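Local coordinates for protein triosephosphate isomerase (Trichomonas vaginalis, PDB 4O4V) that probably interconverts D-glyceraldehyde 3-phosphate and dihydroxyacetone phosphate, a step of glycolysis and gluconeogenesis, as a homodimer, at residues Lys56-Ser61 and Gly240-Val245; Trp89-His94 and Gly229-Gly234; Gly136-Phe141 and Gln183-Val188; Ile168-Ile171 and Val176-Thr179; Glu220-Pro225 and Val245-His250. All coordinates share one frame; numbering follows the deposited sequence.

All five contacts belong to one TIM barrel. Interaction 2 sits in its middle, where two strands face each other across the core, and interaction 1 lies outside, its centre about 12 Å away; F230 of interaction 2 touches I244 of interaction 1. Interaction 5 shares V245 and helix 240-246 with interaction 1, their centres about 15 Å apart, and meets interaction 2 through F230. Interactions 3 and 4 adjoin in sequence, with centres about 13 Å apart; interaction 4 joins the two ends of the loop that closes over substrate in this family, and its T179 packs on C224 of interaction 5. Separate sodium ions accompany interactions 3 and 5, whose centres are about 20 Å apart.

Interaction 1. Residues Lys56-Ser61 and Gly240-Val245; sequences KDWKVS and GFINIV
The far rim of the six-membered half of the W58 indole meets F241 and I242 on helix 240-246. CZ3 of W58 lies 4.0 Å from CE2 of F241, and W58 CH2 is 3.9 Å from CD1 of I242. The two partners are met differently: the I242 methyl stands at the indole edge, close to its plane, whereas the phenyl ring receives W58 CZ3 at its own edge. W58 and I242 cross at roughly a right angle; W58 and F241 run past one another in opposite directions. F241 extends toward W58 because its chi1 of -174° swings the phenyl away from the backbone N, and CG2 of V245, one helical turn on, covers a phenyl face from 3.7 Å above its plane. In this TIM barrel W58 lies at the approach to strand 59-62, while helix 240-246 follows strand 229-232. A tryptophan suits such a bridge because a long, flat, apolar side chain can span the gap: the nearest CA atoms, those of W58 and V245, are still 11.2 Å apart. Along the way the indole also packs on V38 and V40 of strand 37-41, and R55 makes a cation-pi contact with it. The other side is looser and polar. D57 and K59 lie exposed and turn their charges to R55 and E88 in salt bridges, and N243, on the outer side of the helix, is likewise exposed.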
# COMPACT_ATOMS: atom_id res chain seq x y z
N LYS A 56 -24.31 8.59 0.79
CA LYS A 56 -24.54 7.16 0.64
C LYS A 56 -25.08 6.76 -0.73
O LYS A 56 -25.16 5.56 -1.01
CB LYS A 56 -25.50 6.67 1.73
N ASP A 57 -25.46 7.73 -1.55
CA ASP A 57 -25.82 7.42 -2.93
C ASP A 57 -24.60 7.21 -3.85
O ASP A 57 -24.76 6.83 -5.00
CB ASP A 57 -26.77 8.47 -3.52
CG ASP A 57 -26.22 9.89 -3.52
OD1 ASP A 57 -25.43 10.26 -2.64
OD2 ASP A 57 -26.58 10.67 -4.42
N TRP A 58 -23.40 7.50 -3.36
CA TRP A 58 -22.15 7.19 -4.04
C TRP A 58 -21.47 6.07 -3.29
O TRP A 58 -21.85 5.74 -2.15
CB TRP A 58 -21.28 8.42 -4.07
CG TRP A 58 -21.78 9.57 -4.88
CD1 TRP A 58 -22.99 9.69 -5.52
CD2 TRP A 58 -21.07 10.77 -5.18
NE1 TRP A 58 -23.06 10.90 -6.18
CE2 TRP A 58 -21.88 11.59 -5.99
CE3 TRP A 58 -19.80 11.22 -4.82
CZ2 TRP A 58 -21.46 12.83 -6.43
CZ3 TRP A 58 -19.38 12.45 -5.26
CH2 TRP A 58 -20.20 13.25 -6.06
N LYS A 59 -20.46 5.47 -3.88
CA LYS A 59 -19.71 4.39 -3.23
C LYS A 59 -18.23 4.70 -3.16
O LYS A 59 -17.68 5.42 -4.00
CB LYS A 59 -19.93 3.08 -3.98
CG LYS A 59 -21.34 2.53 -3.87
CD LYS A 59 -21.68 2.08 -2.49
CE LYS A 59 -23.06 1.41 -2.49
NZ LYS A 59 -23.46 0.95 -1.13
N VAL A 60 -17.58 4.15 -2.16
CA VAL A 60 -16.15 4.29 -1.92
C VAL A 60 -15.39 3.16 -2.60
O VAL A 60 -15.87 2.02 -2.69
CB VAL A 60 -15.92 4.30 -0.40
CG1 VAL A 60 -14.45 4.39 -0.06
CG2 VAL A 60 -16.63 5.47 0.24
N SER A 61 -14.18 3.46 -3.05
CA SER A 61 -13.28 2.48 -3.64
C SER A 61 -11.88 2.58 -3.09
O SER A 61 -11.36 3.66 -2.81
CB SER A 61 -13.19 2.75 -5.16
OG SER A 61 -12.39 1.81 -5.84
N GLY A 240 -14.73 20.86 -10.05
CA GLY A 240 -15.00 20.43 -11.41
C GLY A 240 -15.35 18.95 -11.54
O GLY A 240 -15.90 18.53 -12.58
N PHE A 241 -15.06 18.13 -10.52
CA PHE A 241 -15.52 16.76 -10.52
C PHE A 241 -17.02 16.70 -10.77
O PHE A 241 -17.50 15.80 -11.47
CB PHE A 241 -15.17 16.08 -9.19
CG PHE A 241 -15.48 14.62 -9.14
CD1 PHE A 241 -14.86 13.74 -10.04
CD2 PHE A 241 -16.43 14.10 -8.26
CE1 PHE A 241 -15.14 12.39 -10.02
CE2 PHE A 241 -16.70 12.75 -8.23
CZ PHE A 241 -16.07 11.88 -9.11
N ILE A 242 -17.78 17.64 -10.23
CA ILE A 242 -19.24 17.59 -10.36
C ILE A 242 -19.65 17.82 -11.82
O ILE A 242 -20.60 17.22 -12.30
CB ILE A 242 -19.91 18.57 -9.36
CG1 ILE A 242 -19.36 18.30 -7.95
CG2 ILE A 242 -21.42 18.45 -9.47
CD1 ILE A 242 -19.42 16.84 -7.49
N ASN A 243 -18.97 18.73 -12.51
CA ASN A 243 -19.22 18.92 -13.93
C ASN A 243 -19.03 17.63 -14.69
O ASN A 243 -19.79 17.30 -15.59
CB ASN A 243 -18.29 19.97 -14.52
CG ASN A 243 -18.48 21.31 -13.92
OD1 ASN A 243 -18.02 21.58 -12.81
ND2 ASN A 243 -19.17 22.18 -14.64
N ILE A 244 -17.99 16.88 -14.34
CA ILE A 244 -17.70 15.62 -15.00
C ILE A 244 -18.78 14.58 -14.69
O ILE A 244 -19.24 13.88 -15.58
CB ILE A 244 -16.29 15.14 -14.67
CG1 ILE A 244 -15.24 16.17 -15.10
CG2 ILE A 244 -16.03 13.82 -15.29
CD1 ILE A 244 -13.86 15.97 -14.49
N VAL A 245 -19.16 14.45 -13.42
CA VAL A 245 -20.27 13.57 -13.06
C VAL A 245 -21.52 13.89 -13.89
O VAL A 245 -22.21 12.99 -14.41
CB VAL A 245 -20.57 13.71 -11.55
CG1 VAL A 245 -21.91 13.09 -11.20
CG2 VAL A 245 -19.42 13.10 -10.76

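Interaction 2. Residues Trp89-His94 and Gly229-Gly234; sequences WTILGH and GFLVGG
Two strands of the TIM barrel meet here across its interior, where side chains from both walls close the core near the centre of the chain. CD1 of I91 and CD1 of L231 touch at 4.2 Å, the two side chains meeting at a slant. The other L231 branch takes a second partner: its CD2 lies at the edge of the H94 imidazole, near the ring plane and 4.3 Å from H94 CD2. One leucine can serve both because its chi1 of -175° carries CG inward and its chi2 of 60° spreads the methyls, one to each partner. Branched aliphatic residues suit this place, since the strands do not pair and side chains alone must bridge the 9.6 Å between the CA atoms of I91 and L231. Glycines stand at backbone angles that suit them: G93 has positive phi where strand 89-92 ends, and G229 has a phi of 145°. H94 is the N-cap of helix 95-99, its ND1 bonded to the backbone N of E96, which fixes the ring's rotation and presents the CD2 edge to L231. The imidazole also packs on N9, on E166 and on T74 of the second subunit. Around the I91–L231 pair, C125 of strand 121-126 and N9 of strand 5-9 fill in from the walls of the barrel.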
# COMPACT_ATOMS: atom_id res chain seq x y z
N TRP A 89 -15.53 -1.64 -3.78
CA TRP A 89 -14.84 -1.37 -5.03
C TRP A 89 -13.34 -1.29 -4.80
O TRP A 89 -12.87 -0.85 -3.77
CB TRP A 89 -15.27 -0.02 -5.60
CG TRP A 89 -16.59 -0.01 -6.31
CD1 TRP A 89 -17.80 0.34 -5.78
CD2 TRP A 89 -16.84 -0.35 -7.68
NE1 TRP A 89 -18.77 0.25 -6.74
CE2 TRP A 89 -18.21 -0.19 -7.91
CE3 TRP A 89 -16.03 -0.78 -8.74
CZ2 TRP A 89 -18.80 -0.45 -9.13
CZ3 TRP A 89 -16.61 -1.05 -9.96
CH2 TRP A 89 -17.98 -0.87 -10.15
N THR A 90 -12.60 -1.65 -5.85
CA THR A 90 -11.19 -1.29 -5.96
C THR A 90 -10.81 -1.01 -7.40
O THR A 90 -11.34 -1.62 -8.34
CB THR A 90 -10.24 -2.39 -5.40
OG1 THR A 90 -8.90 -1.88 -5.31
CG2 THR A 90 -10.29 -3.67 -6.17
N ILE A 91 -9.87 -0.10 -7.58
CA ILE A 91 -9.11 0.04 -8.83
C ILE A 91 -8.04 -1.03 -8.88
O ILE A 91 -7.46 -1.37 -7.84
CB ILE A 91 -8.48 1.44 -8.94
CG1 ILE A 91 -9.56 2.53 -8.85
CG2 ILE A 91 -7.65 1.62 -10.21
CD1 ILE A 91 -9.02 3.94 -8.73
N LEU A 92 -7.77 -1.56 -10.08
CA LEU A 92 -6.65 -2.48 -10.32
C LEU A 92 -5.93 -2.09 -11.58
O LEU A 92 -6.56 -1.72 -12.57
CB LEU A 92 -7.16 -3.93 -10.48
CG LEU A 92 -7.75 -4.59 -9.24
CD1 LEU A 92 -8.25 -5.98 -9.59
CD2 LEU A 92 -6.73 -4.65 -8.14
N GLY A 93 -4.61 -2.25 -11.57
CA GLY A 93 -3.83 -2.12 -12.79
C GLY A 93 -3.65 -0.71 -13.31
O GLY A 93 -3.31 -0.50 -14.47
N HIS A 94 -3.83 0.29 -12.46
CA HIS A 94 -3.60 1.66 -12.86
C HIS A 94 -2.20 1.80 -13.42
O HIS A 94 -1.24 1.17 -12.91
CB HIS A 94 -3.78 2.59 -11.66
CG HIS A 94 -3.87 4.02 -12.04
ND1 HIS A 94 -2.78 4.80 -12.30
CD2 HIS A 94 -4.96 4.78 -12.27
CE1 HIS A 94 -3.20 5.98 -12.70
NE2 HIS A 94 -4.52 6.00 -12.65
N GLY A 229 -18.16 6.65 -19.50
CA GLY A 229 -17.79 7.39 -18.32
C GLY A 229 -16.31 7.56 -18.24
O GLY A 229 -15.59 7.44 -19.24
N PHE A 230 -15.84 7.83 -17.02
CA PHE A 230 -14.50 8.34 -16.79
C PHE A 230 -13.89 7.76 -15.54
O PHE A 230 -14.61 7.53 -14.54
CB PHE A 230 -14.52 9.87 -16.64
CG PHE A 230 -15.11 10.56 -17.82
CD1 PHE A 230 -14.48 10.49 -19.04
CD2 PHE A 230 -16.30 11.27 -17.75
CE1 PHE A 230 -15.00 11.09 -20.16
CE2 PHE A 230 -16.82 11.87 -18.86
CZ PHE A 230 -16.17 11.80 -20.06
N LEU A 231 -12.58 7.57 -15.56
CA LEU A 231 -11.78 7.43 -14.34
C LEU A 231 -10.97 8.71 -14.27
O LEU A 231 -10.03 8.92 -15.05
CB LEU A 231 -10.89 6.18 -14.38
CG LEU A 231 -10.13 5.94 -13.06
CD1 LEU A 231 -11.06 5.74 -11.89
CD2 LEU A 231 -9.18 4.74 -13.20
N VAL A 232 -11.38 9.62 -13.40
CA VAL A 232 -10.89 11.00 -13.36
C VAL A 232 -9.69 11.07 -12.47
O VAL A 232 -9.68 10.51 -11.37
CB VAL A 232 -11.99 11.92 -12.81
CG1 VAL A 232 -11.56 13.38 -12.82
CG2 VAL A 232 -13.28 11.78 -13.61
N GLY A 233 -8.69 11.82 -12.89
CA GLY A 233 -7.50 12.10 -12.10
C GLY A 233 -7.65 13.35 -11.27
O GLY A 233 -8.50 13.44 -10.38
N GLY A 234 -6.83 14.36 -11.54
CA GLY A 234 -6.74 15.53 -10.70
C GLY A 234 -8.03 16.30 -10.47
O GLY A 234 -8.21 16.87 -9.41

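Interaction 3. Residues Gly136-Phe141 and Gln183-Val188; sequences GKASEF and QEMCKV. With NA (sodium ion), chain C.
M185 reaches A138 by folding its chain: CG is anti to the carbonyl carbon (chi1 -66°), and further bends at chi2 (-53°) and chi3 (-73°) curl the thioether until CE lies 3.8 Å from CB of A138. This is helix-against-helix packing on the outside of the TIM barrel, between the start of helix 138-149 and the first half of helix 179-197. The flexible methionine suits a spot where the facing residue is a short alanine, since the methyl has to travel to close the gap. One turn further along, V188 needs no such bending: its CG1, anti to the backbone N, sets itself 3.8 Å from CB of S139. The CA atoms of S139 and V188 are the nearest pair across the segments, 6.6 Å apart, and the small serine permits that approach. R133 of the preceding helix 130-134 packs on both A138 and M185. The turn ahead of helix 138-149 is a different environment. G136 ends the previous helix in a Schellman motif, whose positive phi glycine tolerates easily, and K137 follows at the N-cap position. On this polar side a sodium ion is bound by the carbonyl O of G136 at 2.3 Å and by three waters. E140 grips two of these waters, one through each carboxylate oxygen. One of them sits 2.7 Å from OE1 of E140; the other, which E140 OE2 accepts from at 2.9 Å, is also reached by NZ of K137 at 3.0 Å.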
# COMPACT_ATOMS: atom_id res chain seq x y z
N GLY A 136 1.63 2.13 -34.46
CA GLY A 136 0.35 1.68 -34.99
C GLY A 136 -0.10 0.37 -34.40
O GLY A 136 -0.86 -0.38 -35.06
N LYS A 137 0.35 0.06 -33.19
CA LYS A 137 0.08 -1.22 -32.55
C LYS A 137 -0.66 -1.07 -31.24
O LYS A 137 -0.59 -1.93 -30.36
CB LYS A 137 1.40 -2.00 -32.37
CG LYS A 137 2.10 -2.37 -33.67
CD LYS A 137 1.35 -3.47 -34.40
CE LYS A 137 2.05 -3.83 -35.68
NZ LYS A 137 1.32 -4.91 -36.38
N ALA A 138 -1.40 0.02 -31.08
CA ALA A 138 -2.15 0.24 -29.86
C ALA A 138 -3.18 -0.86 -29.58
O ALA A 138 -3.31 -1.36 -28.46
CB ALA A 138 -2.84 1.59 -29.93
N SER A 139 -3.91 -1.26 -30.60
CA SER A 139 -4.96 -2.25 -30.37
C SER A 139 -4.40 -3.63 -30.05
O SER A 139 -4.99 -4.39 -29.28
CB SER A 139 -5.93 -2.30 -31.54
OG SER A 139 -5.31 -2.81 -32.70
N GLU A 140 -3.26 -3.97 -30.63
CA GLU A 140 -2.59 -5.21 -30.27
C GLU A 140 -2.13 -5.19 -28.81
O GLU A 140 -2.25 -6.19 -28.10
CB GLU A 140 -1.39 -5.47 -31.20
CG GLU A 140 -1.75 -5.89 -32.61
CD GLU A 140 -2.09 -4.74 -33.55
OE1 GLU A 140 -2.11 -3.56 -33.14
OE2 GLU A 140 -2.35 -5.04 -34.74
N PHE A 141 -1.56 -4.07 -28.37
CA PHE A 141 -1.06 -4.00 -27.01
C PHE A 141 -2.23 -4.10 -26.01
O PHE A 141 -2.15 -4.83 -25.03
CB PHE A 141 -0.29 -2.70 -26.78
CG PHE A 141 0.33 -2.62 -25.43
CD1 PHE A 141 1.59 -3.17 -25.21
CD2 PHE A 141 -0.34 -2.05 -24.35
CE1 PHE A 141 2.16 -3.13 -23.96
CE2 PHE A 141 0.23 -2.00 -23.10
CZ PHE A 141 1.49 -2.54 -22.89
N GLN A 183 -12.80 7.61 -28.18
CA GLN A 183 -13.87 6.80 -28.75
C GLN A 183 -13.29 5.57 -29.43
O GLN A 183 -13.77 4.46 -29.24
CB GLN A 183 -14.68 7.62 -29.74
CG GLN A 183 -15.53 6.82 -30.72
CD GLN A 183 -16.52 5.91 -30.04
OE1 GLN A 183 -17.03 6.19 -28.95
NE2 GLN A 183 -16.82 4.80 -30.71
N GLU A 184 -12.25 5.76 -30.23
CA GLU A 184 -11.70 4.65 -30.97
C GLU A 184 -11.18 3.55 -30.07
O GLU A 184 -11.40 2.37 -30.33
CB GLU A 184 -10.55 5.12 -31.88
N MET A 185 -10.49 3.91 -28.99
CA MET A 185 -9.93 2.87 -28.12
C MET A 185 -10.98 2.20 -27.26
O MET A 185 -10.89 1.01 -27.00
CB MET A 185 -8.79 3.43 -27.26
CG MET A 185 -7.56 3.84 -28.09
SD MET A 185 -6.91 2.60 -29.20
CE MET A 185 -6.15 1.49 -28.03
N CYS A 186 -11.99 2.95 -26.81
CA CYS A 186 -13.10 2.31 -26.09
C CYS A 186 -13.84 1.33 -26.98
O CYS A 186 -14.20 0.23 -26.52
CB CYS A 186 -14.01 3.36 -25.48
SG CYS A 186 -13.25 4.28 -24.10
N LYS A 187 -14.02 1.68 -28.25
CA LYS A 187 -14.62 0.75 -29.21
C LYS A 187 -13.73 -0.48 -29.45
O LYS A 187 -14.22 -1.61 -29.53
CB LYS A 187 -14.88 1.49 -30.52
CG LYS A 187 -15.46 0.61 -31.64
CD LYS A 187 -16.69 -0.19 -31.27
CE LYS A 187 -17.36 -0.77 -32.54
NZ LYS A 187 -18.42 -1.76 -32.16
N VAL A 188 -12.42 -0.28 -29.54
CA VAL A 188 -11.52 -1.42 -29.67
C VAL A 188 -11.72 -2.41 -28.52
O VAL A 188 -11.81 -3.62 -28.72
CB VAL A 188 -10.04 -0.92 -29.71
CG1 VAL A 188 -9.06 -2.04 -29.34
CG2 VAL A 188 -9.69 -0.34 -31.09
NA NA C . -1.96 -1.16 -36.90
O HOH W 1 -1.33 -3.65 -37.03
O HOH W 2 -3.17 -1.80 -34.86
O HOH W 3 -0.06 -1.14 -37.73

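Interaction 4. Residues Ile168-Ile171 and Val176-Thr179; sequences IWAI and VAST
The six-membered half of the W169 indole meets the backbone of V176 and A177 at a slant. Its chi1 of 59° places CG between the backbone N and the carbonyl carbon, and chi2 of -90° turns the ring so that this half extends across to the facing segment. CH2 of W169 comes within 3.7 Å of A177 CA and 3.8 Å of A177 CB, while W169 CZ3 lies 3.8 Å from the carbonyl O of V176. A170 adds a layer: its methyl sits 3.9 Å above a face of the neighbouring indole, displaced toward the rim, and meets N of A177 at 4.0 Å. The short A170 methyl suits a place where its chain runs 5.1 Å, CA to CA, from V176; A177 offers a small CB that fits against CH2 of the indole. The V176 side chain turns away from this interface, and V176 contributes backbone alone. In the TIM family the two segments span the ends of the loop that closes over bound substrate, with the tryptophan at its first hinge. The NE1 hydrogen bond to Y165 OH holds the indole's polar end and is consistent with the open loop of relatives. I168 and W169 form a 3-10 turn at the first hinge, with I171 N bonded to I168 O at 3.0 Å. Just past the second hinge, S178 is the N-cap of helix 179-197: its OG caps a backbone N, and D181 OD2 accepts from S178 N.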
# COMPACT_ATOMS: atom_id res chain seq x y z
N ILE A 168 -1.62 6.19 -22.03
CA ILE A 168 -0.37 6.45 -21.32
C ILE A 168 0.58 7.23 -22.24
O ILE A 168 1.37 8.07 -21.77
CB ILE A 168 0.24 5.14 -20.80
CG1 ILE A 168 -0.69 4.47 -19.79
CG2 ILE A 168 1.63 5.42 -20.14
CD1 ILE A 168 -0.28 3.05 -19.41
N TRP A 169 0.46 7.02 -23.54
CA TRP A 169 1.19 7.77 -24.55
C TRP A 169 0.94 9.26 -24.51
O TRP A 169 1.69 9.99 -25.20
CB TRP A 169 0.78 7.22 -25.92
CG TRP A 169 -0.66 7.30 -26.24
CD1 TRP A 169 -1.62 6.36 -25.99
CD2 TRP A 169 -1.33 8.36 -26.91
NE1 TRP A 169 -2.83 6.78 -26.44
CE2 TRP A 169 -2.68 8.00 -27.04
CE3 TRP A 169 -0.91 9.59 -27.44
CZ2 TRP A 169 -3.60 8.80 -27.68
CZ3 TRP A 169 -1.84 10.38 -28.06
CH2 TRP A 169 -3.15 9.98 -28.18
N ALA A 170 -0.08 9.70 -23.81
CA ALA A 170 -0.41 11.12 -23.67
C ALA A 170 -0.13 11.65 -22.27
O ALA A 170 -0.52 12.79 -21.97
CB ALA A 170 -1.84 11.39 -24.08
N ILE A 171 0.59 10.91 -21.44
CA ILE A 171 0.94 11.35 -20.08
C ILE A 171 2.38 11.69 -20.01
O ILE A 171 3.26 10.84 -20.03
CB ILE A 171 0.74 10.23 -19.02
CG1 ILE A 171 -0.69 9.76 -19.07
CG2 ILE A 171 1.08 10.75 -17.62
CD1 ILE A 171 -1.00 8.59 -18.14
N VAL A 176 -0.96 14.98 -26.97
CA VAL A 176 -2.30 15.06 -26.39
C VAL A 176 -3.25 14.14 -27.16
O VAL A 176 -3.14 13.95 -28.37
CB VAL A 176 -2.84 16.51 -26.37
CG1 VAL A 176 -1.91 17.45 -25.56
CG2 VAL A 176 -3.01 17.03 -27.72
N ALA A 177 -4.21 13.59 -26.43
CA ALA A 177 -5.24 12.73 -27.00
C ALA A 177 -6.41 13.55 -27.46
O ALA A 177 -6.77 14.57 -26.83
CB ALA A 177 -5.71 11.72 -25.95
N SER A 178 -7.04 13.14 -28.55
CA SER A 178 -8.27 13.75 -29.04
C SER A 178 -9.50 12.97 -28.53
O SER A 178 -9.42 11.85 -28.07
CB SER A 178 -8.30 13.78 -30.55
OG SER A 178 -8.48 12.44 -31.02
N THR A 179 -10.65 13.60 -28.70
CA THR A 179 -11.91 12.96 -28.39
C THR A 179 -12.06 11.71 -29.24
O THR A 179 -12.49 10.65 -28.75
CB THR A 179 -13.07 13.95 -28.59
OG1 THR A 179 -12.89 15.04 -27.67
CG2 THR A 179 -14.42 13.28 -28.33

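Interaction 5. Residues Glu220-Pro225 and Val245-His250; sequences ELAACP and VNSNVH. With NA (sodium ion), chain B.
Van der Waals packing comes first: CB of A222 presses on the S247 backbone, 3.3 Å from S247 O, and lies 3.7 Å from S247 OG. That hydroxyl oxygen occupies the position between backbone N and carbonyl carbon (chi1 72°) and is hydrogen-bonded to I244 O, three residues back. Alanine's small methyl suits the close approach to S247 O. A CA-H...O contact comes next, A223 CA meeting H250 O at 3.3 Å with an angle of 137° at the hydrogen; the CA atoms of A223 and H250 are just 5.1 Å apart. Both segments are the trailing ends of short helices that flank strand 229-232 of the TIM barrel, helix 218-222 before it and helix 240-246 after it, and the latter runs on into a 3-10 turn close to the C-terminus. Metal coordination makes up the third kind. The sodium ion is coordinated by A222 O at 2.3 Å and by C224 O, and V227 O, S251 OG and a water complete its site. The same water donates to P225 O. Such carbonyls are well suited to sodium, a hard cation. Hydrogen bonding within the second segment completes the list: N248 ND2 gives V245 O a bond of 3.0 Å, nearly straight at 172° and lying in the amide plane of N248. E33 and N35 engage the same amide.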
# COMPACT_ATOMS: atom_id res chain seq x y z
N GLU A 220 -18.04 16.57 -24.48
CA GLU A 220 -17.76 16.00 -25.79
C GLU A 220 -17.29 14.56 -25.67
O GLU A 220 -17.64 13.73 -26.50
CB GLU A 220 -16.76 16.86 -26.55
N LEU A 221 -16.47 14.24 -24.67
CA LEU A 221 -16.09 12.87 -24.46
C LEU A 221 -17.27 11.99 -24.10
O LEU A 221 -17.42 10.87 -24.62
CB LEU A 221 -15.00 12.77 -23.39
CG LEU A 221 -13.61 13.23 -23.80
CD1 LEU A 221 -12.76 13.55 -22.58
CD2 LEU A 221 -12.94 12.13 -24.63
N ALA A 222 -18.13 12.48 -23.21
CA ALA A 222 -19.29 11.69 -22.78
C ALA A 222 -20.18 11.30 -23.94
O ALA A 222 -20.78 10.23 -23.96
CB ALA A 222 -20.08 12.48 -21.74
N ALA A 223 -20.32 12.21 -24.90
CA ALA A 223 -21.18 11.96 -26.06
C ALA A 223 -20.66 10.87 -26.96
O ALA A 223 -21.43 10.35 -27.79
CB ALA A 223 -21.35 13.26 -26.85
N CYS A 224 -19.41 10.47 -26.88
CA CYS A 224 -18.91 9.39 -27.72
C CYS A 224 -19.66 8.10 -27.41
O CYS A 224 -19.89 7.78 -26.24
CB CYS A 224 -17.44 9.19 -27.45
SG CYS A 224 -16.36 10.54 -27.94
N PRO A 225 -20.06 7.35 -28.45
CA PRO A 225 -20.97 6.22 -28.20
C PRO A 225 -20.39 5.09 -27.37
O PRO A 225 -21.13 4.41 -26.66
CB PRO A 225 -21.34 5.74 -29.60
CG PRO A 225 -20.29 6.27 -30.48
CD PRO A 225 -19.86 7.61 -29.88
N VAL A 245 -19.16 14.45 -13.42
CA VAL A 245 -20.27 13.57 -13.06
C VAL A 245 -21.52 13.89 -13.89
O VAL A 245 -22.21 12.99 -14.41
CB VAL A 245 -20.57 13.71 -11.55
CG1 VAL A 245 -21.91 13.09 -11.20
CG2 VAL A 245 -19.42 13.10 -10.76
N ASN A 246 -21.78 15.17 -14.06
CA ASN A 246 -22.99 15.64 -14.73
C ASN A 246 -22.92 15.59 -16.24
O ASN A 246 -23.93 15.82 -16.92
CB ASN A 246 -23.35 17.04 -14.22
CG ASN A 246 -23.93 16.99 -12.81
OD1 ASN A 246 -24.30 15.93 -12.34
ND2 ASN A 246 -23.98 18.13 -12.13
N SER A 247 -21.76 15.23 -16.80
CA SER A 247 -21.63 15.07 -18.24
C SER A 247 -22.44 13.89 -18.76
O SER A 247 -22.62 13.74 -19.96
CB SER A 247 -20.16 14.94 -18.64
OG SER A 247 -19.61 13.71 -18.25
N ASN A 248 -22.93 13.03 -17.86
CA ASN A 248 -23.73 11.86 -18.25
C ASN A 248 -24.93 12.25 -19.10
O ASN A 248 -25.39 11.45 -19.92
CB ASN A 248 -24.21 11.07 -17.03
CG ASN A 248 -25.35 11.76 -16.27
OD1 ASN A 248 -26.53 11.64 -16.65
ND2 ASN A 248 -25.03 12.49 -15.21
N VAL A 249 -25.42 13.47 -18.95
CA VAL A 249 -26.60 13.88 -19.69
C VAL A 249 -26.31 14.01 -21.18
O VAL A 249 -27.25 14.06 -21.98
CB VAL A 249 -27.20 15.18 -19.14
CG1 VAL A 249 -27.57 15.03 -17.66
CG2 VAL A 249 -26.27 16.36 -19.36
N HIS A 250 -25.04 14.04 -21.59
CA HIS A 250 -24.66 14.10 -23.00
C HIS A 250 -24.38 12.75 -23.60
O HIS A 250 -24.13 12.65 -24.80
CB HIS A 250 -23.44 15.01 -23.18
CG HIS A 250 -23.68 16.38 -22.68
ND1 HIS A 250 -24.46 17.29 -23.37
CD2 HIS A 250 -23.30 16.99 -21.54
CE1 HIS A 250 -24.52 18.41 -22.67
NE2 HIS A 250 -23.82 18.26 -21.57
NA NA B . -21.05 7.92 -24.21
O HOH W 4 -22.41 6.05 -24.81